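Local coordinates for putative isochorismatase (PDB 3OQP), which probably acts as a hydrolase of the isochorismatase family, related to nicotinamidases, at residues A[41-46]-A[181-186]; A[50-55]-A[101-106]; A[17-22]-A[28-33]. All blocks are in the same frame, centred on the assembly; numbering follows the deposited sequence. Where two conformers were deposited one is given.

The three contacts are strung along helix 30-47 and the following strand 51-56. Contact 3 lies at the start of helix 30-47, contact 1 near its end, and contact 2 begins where the chain turns into strand 51-56. Contacts 1 and 2 are about 17 Å apart between centres and touch: A44 CB lies 3.6 Å from V51 CG2, and M41 packs on V51 and I53. Contact 3 is more remote, its centre about 22 Å from that of contact 1 and about 24 Å from that of contact 2. It lies by a ligand: the Y18 side chain is about 4 Å from a bound tetraethylene glycol, probably from the crystallisation liquor, which may mark a pocket.

Contact 1: A[41-46]-A[181-186]; sequences MDAARA and EWIAAV
I183 turns CG1 anti to its carbonyl carbon (chi1 -67°) and W182 turns CG anti to its backbone N (chi1 -176°), and by these two torsions neighbouring residues of helix 179-188 both reach helix 30-47. Their partners, A43 and A44, are also consecutive. The methyl of A43 points toward the other helix and meets the I183 branch broadside: CB is 3.6 Å from I183 CG1 and 3.8 Å from I183 CD1. With chi2 at 169° the I183 chain is extended, so CG1 and its terminal methyl pass beside A43 together, and CG2 stays at the margin of the contact. The small side chain lets the backbones come near each other, with the CA atoms of A43 and I183 6.5 Å apart.

A44 uses its methyl differently. CB faces the edge of the W182 indole, close to the ring plane, and its nearest ring atom is CH2 at 4.1 Å. One ring face is taken by V186 CG2 of the same helix, one turn on, which lies 3.5 Å above the plane and is displaced toward the rim. The polar end of the buried indole is directed elsewhere: NE1 makes weak hydrogen bonds to E138 OE1 and T113 OG1.

Both segments are helical throughout, and no hydrogen bond crosses between them. The seam joins two helices lying against the parallel sheet, M41 and A44 resting on strand 51-56 and W182 on R7 of strand 7-12. The chemistry is that of a small apolar helix-helix seam, in which two alanine methyls fit an aliphatic branch and an aromatic edge, and cohesion comes from van der Waals contact while the indole N-H makes its weak hydrogen bonds outside the seam.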
HETATM    1  N   MSE A  41     -15.875 -17.640  -4.621  1.00 10.30           N
HETATM    2  CA  MSE A  41     -16.170 -18.471  -3.451  1.00 10.97           C
HETATM    3  C   MSE A  41     -16.727 -19.834  -3.879  1.00 11.63           C
HETATM    4  O   MSE A  41     -16.316 -20.861  -3.362  1.00 11.10           O
HETATM    5  CB  MSE A  41     -17.190 -17.786  -2.535  1.00 11.36           C
HETATM    6  CG  MSE A  41     -16.580 -16.539  -1.817  1.00 10.38           C
HETATM    7 SE   MSE A  41     -17.801 -15.657  -0.755  0.75 10.31          SE
HETATM    8  CE  MSE A  41     -17.954 -16.850   0.526  1.00 13.73           C
ATOM      9  N   ASP A  42     -17.630 -19.862  -4.862  1.00 11.01           N
ATOM     10  CA  ASP A  42     -18.218 -21.117  -5.305  1.00 11.80           C
ATOM     11  C   ASP A  42     -17.187 -21.979  -5.986  1.00 12.16           C
ATOM     12  O   ASP A  42     -17.168 -23.198  -5.826  1.00 11.45           O
ATOM     13  CB  ASP A  42     -19.391 -20.842  -6.230  1.00 12.74           C
ATOM     14  CG  ASP A  42     -20.578 -20.273  -5.519  1.00 12.81           C
ATOM     15  OD1 ASP A  42     -20.671 -20.353  -4.266  1.00 14.14           O
ATOM     16  OD2 ASP A  42     -21.488 -19.675  -6.183  1.00 16.08           O
ATOM     17  N   ALA A  43     -16.336 -21.353  -6.793  1.00 12.22           N
ATOM     18  CA  ALA A  43     -15.269 -22.068  -7.465  1.00 11.84           C
ATOM     19  C   ALA A  43     -14.283 -22.617  -6.454  1.00 12.79           C
ATOM     20  O   ALA A  43     -13.829 -23.772  -6.587  1.00 13.83           O
ATOM     21  CB  ALA A  43     -14.572 -21.154  -8.464  1.00 11.94           C
ATOM     22  N   ALA A  44     -13.926 -21.804  -5.462  1.00 12.38           N
ATOM     23  CA  ALA A  44     -12.979 -22.243  -4.412  1.00 11.87           C
ATOM     24  C   ALA A  44     -13.529 -23.466  -3.700  1.00 11.77           C
ATOM     25  O   ALA A  44     -12.802 -24.439  -3.471  1.00 12.84           O
ATOM     26  CB  ALA A  44     -12.755 -21.110  -3.410  1.00 11.79           C
ATOM     27  N   ARG A  45     -14.804 -23.429  -3.313  1.00 13.32           N
ATOM     28  CA  ARG A  45     -15.398 -24.545  -2.544  1.00 14.87           C
ATOM     29  C   ARG A  45     -15.348 -25.824  -3.395  1.00 15.78           C
ATOM     30  O   ARG A  45     -14.986 -26.879  -2.911  1.00 17.20           O
ATOM     31  CB  ARG A  45     -16.778 -24.160  -2.085  1.00 15.84           C
ATOM     32  CG  ARG A  45     -17.424 -25.231  -1.148  1.00 19.80           C
ATOM     33  CD  ARG A  45     -18.819 -24.848  -0.632  1.00 26.33           C
ATOM     34  NE  ARG A  45     -19.319 -25.884   0.294  1.00 32.44           N
ATOM     35  CZ  ARG A  45     -20.588 -25.999   0.715  1.00 36.04           C
ATOM     36  NH1 ARG A  45     -21.539 -25.148   0.301  1.00 35.87           N
ATOM     37  NH2 ARG A  45     -20.915 -26.984   1.568  1.00 37.13           N
ATOM     38  N   ALA A  46     -15.626 -25.696  -4.702  1.00 15.23           N
ATOM     39  CA  ALA A  46     -15.656 -26.859  -5.594  1.00 16.53           C
ATOM     40  C   ALA A  46     -14.253 -27.459  -5.786  1.00 16.26           C
ATOM     41  O   ALA A  46     -14.110 -28.681  -5.896  1.00 18.64           O
ATOM     42  CB  ALA A  46     -16.270 -26.497  -6.936  1.00 17.17           C
ATOM     43  N   GLU A 181      -9.894 -15.810 -15.025  0.50  9.90           N
ATOM     44  CA  GLU A 181      -8.493 -16.195 -15.120  0.50 10.01           C
ATOM     45  C   GLU A 181      -8.024 -17.025 -13.919  0.50  9.49           C
ATOM     46  O   GLU A 181      -7.344 -18.026 -14.071  0.50  9.55           O
ATOM     47  CB  GLU A 181      -7.634 -14.935 -15.295  0.50 10.76           C
ATOM     48  CG  GLU A 181      -7.786 -14.325 -16.661  0.50 12.89           C
ATOM     49  CD  GLU A 181      -7.082 -12.994 -16.920  0.50 15.97           C
ATOM     50  OE1 GLU A 181      -6.789 -12.134 -16.049  0.50 12.79           O
ATOM     51  OE2 GLU A 181      -6.846 -12.803 -18.137  0.50 18.97           O
ATOM     52  N   TRP A 182      -8.451 -16.624 -12.737  1.00  8.69           N
ATOM     53  CA  TRP A 182      -8.134 -17.321 -11.478  1.00  9.30           C
ATOM     54  C   TRP A 182      -8.774 -18.691 -11.441  1.00  9.43           C
ATOM     55  O   TRP A 182      -8.103 -19.696 -11.126  1.00  9.99           O
ATOM     56  CB  TRP A 182      -8.563 -16.500 -10.267  1.00  8.87           C
ATOM     57  CG  TRP A 182      -8.163 -17.144  -9.017  1.00 10.55           C
ATOM     58  CD1 TRP A 182      -6.907 -17.187  -8.526  1.00 10.20           C
ATOM     59  CD2 TRP A 182      -9.024 -17.830  -8.092  1.00 10.21           C
ATOM     60  NE1 TRP A 182      -6.929 -17.864  -7.313  1.00 10.85           N
ATOM     61  CE2 TRP A 182      -8.216 -18.267  -7.031  1.00  9.27           C
ATOM     62  CE3 TRP A 182     -10.402 -18.121  -8.054  1.00 10.21           C
ATOM     63  CZ2 TRP A 182      -8.749 -18.940  -5.927  1.00  9.85           C
ATOM     64  CZ3 TRP A 182     -10.911 -18.796  -6.965  1.00 10.42           C
ATOM     65  CH2 TRP A 182     -10.084 -19.235  -5.949  1.00 11.50           C
ATOM     66  N   ILE A 183     -10.062 -18.752 -11.742  1.00  9.64           N
ATOM     67  CA  ILE A 183     -10.775 -20.025 -11.753  1.00  9.63           C
ATOM     68  C   ILE A 183     -10.090 -21.040 -12.676  1.00 10.23           C
ATOM     69  O   ILE A 183      -9.905 -22.215 -12.308  1.00 11.31           O
ATOM     70  CB  ILE A 183     -12.236 -19.849 -12.060  1.00 10.33           C
ATOM     71  CG1 ILE A 183     -12.931 -19.105 -10.937  1.00 10.68           C
ATOM     72  CG2 ILE A 183     -12.898 -21.195 -12.294  1.00 10.54           C
ATOM     73  CD1 ILE A 183     -14.353 -18.649 -11.285  1.00 12.18           C
ATOM     74  N   ALA A 184      -9.722 -20.590 -13.873  1.00 10.20           N
ATOM     75  CA  ALA A 184      -8.989 -21.439 -14.808  1.00 10.27           C
ATOM     76  C   ALA A 184      -7.631 -21.910 -14.306  1.00 11.58           C
ATOM     77  O   ALA A 184      -7.242 -23.079 -14.520  1.00 11.26           O
ATOM     78  CB  ALA A 184      -8.890 -20.763 -16.173  1.00 11.32           C
ATOM     79  N   ALA A 185      -6.900 -20.998 -13.670  1.00 11.03           N
ATOM     80  CA  ALA A 185      -5.604 -21.331 -13.101  1.00 11.46           C
ATOM     81  C   ALA A 185      -5.721 -22.340 -11.929  1.00 10.76           C
ATOM     82  O   ALA A 185      -4.906 -23.248 -11.790  1.00 12.43           O
ATOM     83  CB  ALA A 185      -4.860 -20.108 -12.671  1.00 11.74           C
ATOM     84  N   VAL A 186      -6.779 -22.228 -11.147  1.00 11.12           N
ATOM     85  CA  VAL A 186      -7.085 -23.242 -10.109  1.00 11.60           C
ATOM     86  C   VAL A 186      -7.348 -24.607 -10.761  1.00 12.76           C
ATOM     87  O   VAL A 186      -6.814 -25.617 -10.340  1.00 13.11           O
ATOM     88  CB  VAL A 186      -8.290 -22.801  -9.197  1.00 11.38           C
ATOM     89  CG1 VAL A 186      -8.763 -23.946  -8.299  1.00 13.55           C
ATOM     90  CG2 VAL A 186      -7.898 -21.580  -8.308  1.00 12.55           C
TER

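Contact 2: A[50-55]-A[101-106]; sequences PVVIVQ and AGWLAA
W103 carries the contact on the side of helix 100-105, reaching P50 and V52 with the six-membered half of its indole. P50 CB lies at the ring edge, near its plane, 3.7 Å from W103 CH2 and 4.1 Å from W103 CZ3. V52 brings CG2 to the next ring atoms, 3.7 Å from W103 CZ3 and 4.2 Å from W103 CE3. This methyl approaches the ring obliquely, and the two side chains slide past each other in opposite directions. All of these contacts are apolar, and no hydrogen bond joins the segments.

The next shell holds the indole in place. With CG of W103 anti to the backbone N (chi1 -172°) and the ring turned nearly square to the CA-CB-CG plane (chi2 92°), the benzo end extends across the gap between helix and strand. Its length bridges segments whose nearest CA atoms, those of P50 and L104, are 9.1 Å apart. The ring stacks on H85 and has a cation-pi partner in R107, which also donates from NH1 to the backbone O of W103. H85 touches V52 as well, so the histidine borders both sides of the contact.

Farther out, strand 51-56 runs in the parallel sheet between strands 7-12 and 85-89. V52 leans on I10 of the first and H85 of the second, while L104, next to W103, packs on A8 of strand 7-12. V51 points away from W103, toward helix 30-47. The strand is thus packed between helix 100-105 on the V52 face of the sheet and helix 30-47 on the other.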
ATOM      1  N   PRO A  50      -9.305 -23.345   0.432  1.00 12.88           N
ATOM      2  CA  PRO A  50      -9.916 -22.823   1.644  1.00 13.47           C
ATOM      3  C   PRO A  50     -10.366 -21.383   1.437  1.00 12.73           C
ATOM      4  O   PRO A  50      -9.664 -20.585   0.808  1.00 14.20           O
ATOM      5  CB  PRO A  50      -8.782 -22.927   2.681  1.00 14.41           C
ATOM      6  CG  PRO A  50      -7.867 -23.942   2.186  1.00 15.05           C
ATOM      7  CD  PRO A  50      -7.970 -23.892   0.705  1.00 12.86           C
ATOM      8  N   VAL A  51     -11.519 -21.065   2.005  1.00 10.61           N
ATOM      9  CA  VAL A  51     -12.126 -19.778   1.926  1.00 10.41           C
ATOM     10  C   VAL A  51     -12.130 -19.137   3.298  1.00 10.25           C
ATOM     11  O   VAL A  51     -12.642 -19.714   4.305  1.00 11.84           O
ATOM     12  CB  VAL A  51     -13.574 -19.901   1.423  1.00 11.30           C
ATOM     13  CG1 VAL A  51     -14.302 -18.514   1.479  1.00 13.29           C
ATOM     14  CG2 VAL A  51     -13.576 -20.465  -0.004  1.00 12.06           C
ATOM     15  N   VAL A  52     -11.535 -17.951   3.435  1.00  9.83           N
ATOM     16  CA  VAL A  52     -11.411 -17.218   4.713  1.00 10.15           C
ATOM     17  C   VAL A  52     -12.204 -15.939   4.617  1.00  9.52           C
ATOM     18  O   VAL A  52     -11.992 -15.169   3.651  1.00 10.92           O
ATOM     19  CB  VAL A  52      -9.933 -16.829   4.979  1.00 11.58           C
ATOM     20  CG1 VAL A  52      -9.811 -16.029   6.296  1.00 14.29           C
ATOM     21  CG2 VAL A  52      -9.022 -18.055   4.935  1.00 13.89           C
ATOM     22  N   ILE A  53     -13.165 -15.723   5.497  1.00  9.72           N
ATOM     23  CA  ILE A  53     -13.945 -14.514   5.554  1.00  9.95           C
ATOM     24  C   ILE A  53     -13.366 -13.582   6.621  1.00  9.45           C
ATOM     25  O   ILE A  53     -13.095 -13.989   7.742  1.00 10.75           O
ATOM     26  CB  ILE A  53     -15.411 -14.858   5.930  1.00 12.15           C
ATOM     27  CG1 ILE A  53     -16.040 -15.794   4.908  1.00 13.91           C
ATOM     28  CG2 ILE A  53     -16.275 -13.607   6.159  1.00 13.94           C
ATOM     29  CD1 ILE A  53     -15.984 -15.348   3.510  1.00 14.14           C
ATOM     30  N   VAL A  54     -13.248 -12.304   6.275  1.00  9.48           N
ATOM     31  CA  VAL A  54     -12.764 -11.245   7.168  1.00  9.90           C
ATOM     32  C   VAL A  54     -13.922 -10.264   7.355  1.00  9.34           C
ATOM     33  O   VAL A  54     -14.525  -9.848   6.342  1.00 10.44           O
ATOM     34  CB  VAL A  54     -11.553 -10.535   6.599  1.00 10.27           C
ATOM     35  CG1 VAL A  54     -11.053  -9.450   7.569  1.00 11.15           C
ATOM     36  CG2 VAL A  54     -10.448 -11.574   6.228  1.00 10.92           C
ATOM     37  N   GLN A  55     -14.176  -9.858   8.601  1.00  9.90           N
ATOM     38  CA  GLN A  55     -15.193  -8.872   8.921  1.00 10.71           C
ATOM     39  C   GLN A  55     -14.536  -7.771   9.748  1.00  9.89           C
ATOM     40  O   GLN A  55     -13.903  -8.063  10.785  1.00 11.93           O
ATOM     41  CB  GLN A  55     -16.346  -9.558   9.661  1.00 11.23           C
ATOM     42  CG  GLN A  55     -17.545  -8.669   9.928  1.00 12.60           C
ATOM     43  CD  GLN A  55     -18.736  -9.427  10.536  1.00 12.88           C
ATOM     44  OE1 GLN A  55     -18.601 -10.551  11.018  1.00 15.38           O
ATOM     45  NE2 GLN A  55     -19.917  -8.861  10.379  1.00 14.92           N
ATOM     46  N   ALA A 101      -2.047 -15.684   9.819  1.00 11.16           N
ATOM     47  CA  ALA A 101      -0.792 -16.223   9.354  1.00 11.27           C
ATOM     48  C   ALA A 101      -0.627 -17.679   9.796  1.00 11.24           C
ATOM     49  O   ALA A 101      -0.215 -18.530   9.029  1.00 11.84           O
ATOM     50  CB  ALA A 101       0.393 -15.391   9.858  1.00 12.62           C
ATOM     51  N   GLY A 102      -0.911 -17.954  11.062  1.00 10.59           N
ATOM     52  CA  GLY A 102      -0.807 -19.328  11.578  1.00 11.27           C
ATOM     53  C   GLY A 102      -1.779 -20.292  10.906  1.00 11.14           C
ATOM     54  O   GLY A 102      -1.445 -21.419  10.586  1.00 11.06           O
ATOM     55  N   TRP A 103      -2.990 -19.815  10.644  1.00  9.03           N
ATOM     56  CA  TRP A 103      -4.015 -20.677  10.091  1.00  9.91           C
ATOM     57  C   TRP A 103      -3.614 -21.086   8.689  1.00 10.76           C
ATOM     58  O   TRP A 103      -3.746 -22.251   8.280  1.00 11.91           O
ATOM     59  CB  TRP A 103      -5.398 -20.004  10.137  1.00 10.76           C
ATOM     60  CG  TRP A 103      -6.525 -20.912   9.760  1.00 11.25           C
ATOM     61  CD1 TRP A 103      -7.264 -21.669  10.630  1.00 15.53           C
ATOM     62  CD2 TRP A 103      -7.067 -21.130   8.459  1.00 12.69           C
ATOM     63  NE1 TRP A 103      -8.203 -22.386   9.942  1.00 16.93           N
ATOM     64  CE2 TRP A 103      -8.099 -22.098   8.609  1.00 13.58           C
ATOM     65  CE3 TRP A 103      -6.719 -20.706   7.188  1.00 12.22           C
ATOM     66  CZ2 TRP A 103      -8.819 -22.576   7.543  1.00 15.81           C
ATOM     67  CZ3 TRP A 103      -7.473 -21.197   6.116  1.00 15.69           C
ATOM     68  CH2 TRP A 103      -8.505 -22.092   6.320  1.00 15.64           C
ATOM     69  N   LEU A 104      -3.191 -20.088   7.904  1.00 10.35           N
ATOM     70  CA  LEU A 104      -2.669 -20.333   6.568  1.00  9.86           C
ATOM     71  C   LEU A 104      -1.495 -21.300   6.556  1.00 10.36           C
ATOM     72  O   LEU A 104      -1.422 -22.245   5.757  1.00 10.90           O
ATOM     73  CB  LEU A 104      -2.290 -19.000   5.901  1.00 11.13           C
ATOM     74  CG  LEU A 104      -3.409 -17.984   5.611  1.00 11.45           C
ATOM     75  CD1 LEU A 104      -2.785 -16.681   5.161  1.00 10.43           C
ATOM     76  CD2 LEU A 104      -4.468 -18.511   4.598  1.00 12.81           C
ATOM     77  N   ALA A 105      -0.518 -21.080   7.452  1.00 10.61           N
ATOM     78  CA  ALA A 105       0.669 -21.925   7.500  1.00 11.02           C
ATOM     79  C   ALA A 105       0.358 -23.370   7.821  1.00 11.73           C
ATOM     80  O   ALA A 105       0.950 -24.277   7.239  1.00 12.79           O
ATOM     81  CB  ALA A 105       1.694 -21.347   8.451  1.00 11.36           C
ATOM     82  N   ALA A 106      -0.663 -23.562   8.646  1.00 11.40           N
ATOM     83  CA  ALA A 106      -1.100 -24.891   9.086  1.00 12.85           C
ATOM     84  C   ALA A 106      -1.746 -25.645   7.918  1.00 13.66           C
ATOM     85  O   ALA A 106      -1.967 -26.847   7.997  1.00 16.22           O
ATOM     86  CB  ALA A 106      -2.073 -24.792  10.314  1.00 12.32           C
TER

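Contact 3: A[17-22]-A[28-33]; sequences EYVTGD and PDVQSS
V30 and Q31 are the residues of 28-33 that meet the loop 17-22, where their partners are Y18 and V19. The segment begins with P28, which follows a cis peptide bond, and D29, the N-cap of helix 30-47. From the cap, D29 OD2 uses its anti lone pair, the one away from OD1, to accept from S32 N at 3.2 Å, with an N-H...acceptor angle of 146°.

V30, in the first turn, points at the loop. Its CG2 stands anti to the backbone N, leaving CG1 between N and the carbonyl carbon (chi1 72°). CG2 touches two things at the same distance: V19 CG2 at 4.1 Å, the valine side chains crossing at a slant, and the backbone O of Y18, also at 4.1 Å.

Q31 comes next and bends at chi2, which carries its amide back toward the loop. NE2 ends 3.9 Å from V19 CG1, and the two side chains meet at about a right angle. V19 thus gives one methyl to each residue of the helix, CG2 to V30 and CG1 to Q31. The Q31 contact is at the exposed margin, with the amide nitrogen set against an apolar methyl.

S32 and S33 close the first turn. D29 O accepts from both, from S33 N at 3.1 Å and from S32 OG at 2.8 Å, and the hydroxyl OG of S33 is hydrogen-bonded to Y117 OH. Y117 also packs on V30, and its ring meets that of Y18, which contacts F65 as well. In the fold, the loop that leaves strand 7-12 folds back here over the N-terminal turn of helix 30-47, while D22, at the end of 17-22, packs on Y198 of the second subunit.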
ATOM      1  N   GLU A  17     -22.044  -2.009   4.452  1.00 11.18           N
ATOM      2  CA  GLU A  17     -21.638  -0.629   4.446  1.00 11.74           C
ATOM      3  C   GLU A  17     -21.189  -0.204   3.061  1.00 11.25           C
ATOM      4  O   GLU A  17     -21.379   0.950   2.653  1.00 12.08           O
ATOM      5  CB  GLU A  17     -20.467  -0.373   5.421  1.00 12.96           C
ATOM      6  CG  GLU A  17     -20.317   1.027   5.837  1.00 12.72           C
ATOM      7  CD  GLU A  17     -21.452   1.412   6.806  1.00 15.54           C
ATOM      8  OE1 GLU A  17     -21.362   1.061   8.033  1.00 16.79           O
ATOM      9  OE2 GLU A  17     -22.425   2.066   6.333  1.00 15.01           O
ATOM     10  N   TYR A  18     -20.509  -1.130   2.355  1.00 11.51           N
ATOM     11  CA  TYR A  18     -19.981  -0.908   1.039  1.00 11.07           C
ATOM     12  C   TYR A  18     -21.017  -0.953  -0.100  1.00 12.30           C
ATOM     13  O   TYR A  18     -20.729  -0.549  -1.252  1.00 12.31           O
ATOM     14  CB  TYR A  18     -18.878  -1.924   0.708  1.00 10.35           C
ATOM     15  CG  TYR A  18     -17.597  -1.681   1.475  1.00  9.92           C
ATOM     16  CD1 TYR A  18     -16.922  -0.491   1.353  1.00 10.93           C
ATOM     17  CD2 TYR A  18     -17.070  -2.653   2.357  1.00 10.25           C
ATOM     18  CE1 TYR A  18     -15.724  -0.250   2.040  1.00 11.46           C
ATOM     19  CE2 TYR A  18     -15.820  -2.440   2.968  1.00 10.08           C
ATOM     20  CZ  TYR A  18     -15.200  -1.218   2.869  1.00 10.67           C
ATOM     21  OH  TYR A  18     -13.993  -0.992   3.478  1.00 12.69           O
ATOM     22  N   VAL A  19     -22.199  -1.446   0.173  1.00 12.14           N
ATOM     23  CA  VAL A  19     -23.208  -1.715  -0.817  1.00 12.48           C
ATOM     24  C   VAL A  19     -24.424  -0.846  -0.601  1.00 13.52           C
ATOM     25  O   VAL A  19     -24.715   0.055  -1.381  1.00 15.62           O
ATOM     26  CB  VAL A  19     -23.544  -3.210  -0.838  1.00 12.92           C
ATOM     27  CG1 VAL A  19     -24.489  -3.520  -1.997  1.00 15.07           C
ATOM     28  CG2 VAL A  19     -22.284  -4.092  -0.958  1.00 12.88           C
ATOM     29  N   THR A  20     -25.120  -1.082   0.496  1.00 14.27           N
ATOM     30  CA  THR A  20     -26.329  -0.334   0.858  1.00 15.18           C
ATOM     31  C   THR A  20     -26.073   0.762   1.860  1.00 15.15           C
ATOM     32  O   THR A  20     -26.965   1.582   2.113  1.00 17.13           O
ATOM     33  CB  THR A  20     -27.379  -1.295   1.410  1.00 15.76           C
ATOM     34  OG1 THR A  20     -26.849  -1.986   2.542  1.00 14.80           O
ATOM     35  CG2 THR A  20     -27.840  -2.300   0.286  1.00 18.64           C
ATOM     36  N   GLY A  21     -24.861   0.814   2.440  1.00 14.19           N
ATOM     37  CA  GLY A  21     -24.543   1.752   3.481  1.00 14.63           C
ATOM     38  C   GLY A  21     -23.838   3.008   3.047  1.00 14.05           C
ATOM     39  O   GLY A  21     -24.021   3.484   1.902  1.00 15.26           O
ATOM     40  N   ASP A  22     -23.051   3.606   3.950  0.50 14.71           N
ATOM     41  CA  ASP A  22     -22.509   4.935   3.704  0.50 15.15           C
ATOM     42  C   ASP A  22     -21.062   5.010   3.276  0.50 14.62           C
ATOM     43  O   ASP A  22     -20.475   6.086   3.308  0.50 15.64           O
ATOM     44  CB  ASP A  22     -22.789   5.907   4.831  0.50 16.37           C
ATOM     45  CG  ASP A  22     -23.717   6.988   4.384  0.50 19.93           C
ATOM     46  OD1 ASP A  22     -23.289   7.851   3.571  0.50 23.89           O
ATOM     47  OD2 ASP A  22     -24.893   6.929   4.802  0.50 25.13           O
ATOM     48  N   PRO A  28     -14.584  -1.102  -9.419  1.00  8.97           N
ATOM     49  CA  PRO A  28     -15.587  -1.458 -10.411  1.00 10.12           C
ATOM     50  C   PRO A  28     -16.989  -1.336  -9.815  1.00 10.45           C
ATOM     51  O   PRO A  28     -17.216  -1.200  -8.603  1.00 10.88           O
ATOM     52  CB  PRO A  28     -15.243  -2.923 -10.748  1.00 11.77           C
ATOM     53  CG  PRO A  28     -13.769  -3.016 -10.460  1.00 10.42           C
ATOM     54  CD  PRO A  28     -13.602  -2.179  -9.218  1.00  9.59           C
ATOM     55  N   ASP A  29     -17.982  -1.430 -10.686  1.00 10.52           N
ATOM     56  CA  ASP A  29     -19.373  -1.468 -10.235  1.00 10.58           C
ATOM     57  C   ASP A  29     -19.553  -2.516  -9.134  1.00 10.55           C
ATOM     58  O   ASP A  29     -19.151  -3.661  -9.285  1.00 10.67           O
ATOM     59  CB  ASP A  29     -20.260  -1.805 -11.422  1.00 11.54           C
ATOM     60  CG  ASP A  29     -21.721  -1.830 -11.059  1.00 14.00           C
ATOM     61  OD1 ASP A  29     -22.387  -0.771 -11.070  1.00 18.23           O
ATOM     62  OD2 ASP A  29     -22.209  -2.929 -10.772  1.00 17.29           O
ATOM     63  N   VAL A  30     -20.251  -2.158  -8.077  1.00 10.39           N
ATOM     64  CA  VAL A  30     -20.292  -3.025  -6.953  1.00  9.92           C
ATOM     65  C   VAL A  30     -21.109  -4.277  -7.187  1.00 10.19           C
ATOM     66  O   VAL A  30     -20.838  -5.330  -6.615  1.00 10.08           O
ATOM     67  CB  VAL A  30     -20.742  -2.283  -5.674  1.00 10.67           C
ATOM     68  CG1 VAL A  30     -22.237  -1.956  -5.732  1.00 14.56           C
ATOM     69  CG2 VAL A  30     -20.342  -3.105  -4.419  1.00 12.74           C
ATOM     70  N   GLN A  31     -22.158  -4.194  -7.990  1.00 11.03           N
ATOM     71  CA  GLN A  31     -22.892  -5.404  -8.291  1.00 11.47           C
ATOM     72  C   GLN A  31     -22.073  -6.385  -9.079  1.00 11.08           C
ATOM     73  O   GLN A  31     -22.167  -7.594  -8.885  1.00 11.90           O
ATOM     74  CB  GLN A  31     -24.217  -5.099  -8.956  1.00 11.67           C
ATOM     75  CG  GLN A  31     -25.201  -4.314  -8.082  1.00 16.08           C
ATOM     76  CD  GLN A  31     -25.563  -5.049  -6.789  1.00 17.26           C
ATOM     77  OE1 GLN A  31     -25.732  -6.258  -6.775  1.00 20.18           O
ATOM     78  NE2 GLN A  31     -25.627  -4.305  -5.682  1.00 21.09           N
ATOM     79  N   SER A  32     -21.209  -5.878  -9.938  0.50 11.23           N
ATOM     80  CA  SER A  32     -20.334  -6.760 -10.740  0.50 10.96           C
ATOM     81  C   SER A  32     -19.253  -7.425  -9.879  0.50 10.82           C
ATOM     82  O   SER A  32     -18.823  -8.555 -10.120  0.50 10.50           O
ATOM     83  CB  SER A  32     -19.652  -6.027 -11.916  0.50 11.12           C
ATOM     84  OG  SER A  32     -18.539  -5.184 -11.531  0.50 14.00           O
ATOM     85  N   SER A  33     -18.707  -6.675  -8.946  1.00  9.39           N
ATOM     86  CA  SER A  33     -17.719  -7.296  -8.033  1.00 10.09           C
ATOM     87  C   SER A  33     -18.342  -8.247  -7.033  1.00 10.07           C
ATOM     88  O   SER A  33     -17.758  -9.292  -6.762  1.00 10.28           O
ATOM     89  CB  SER A  33     -16.810  -6.261  -7.378  1.00 10.67           C
ATOM     90  OG  SER A  33     -17.545  -5.335  -6.593  1.00 10.79           O
TER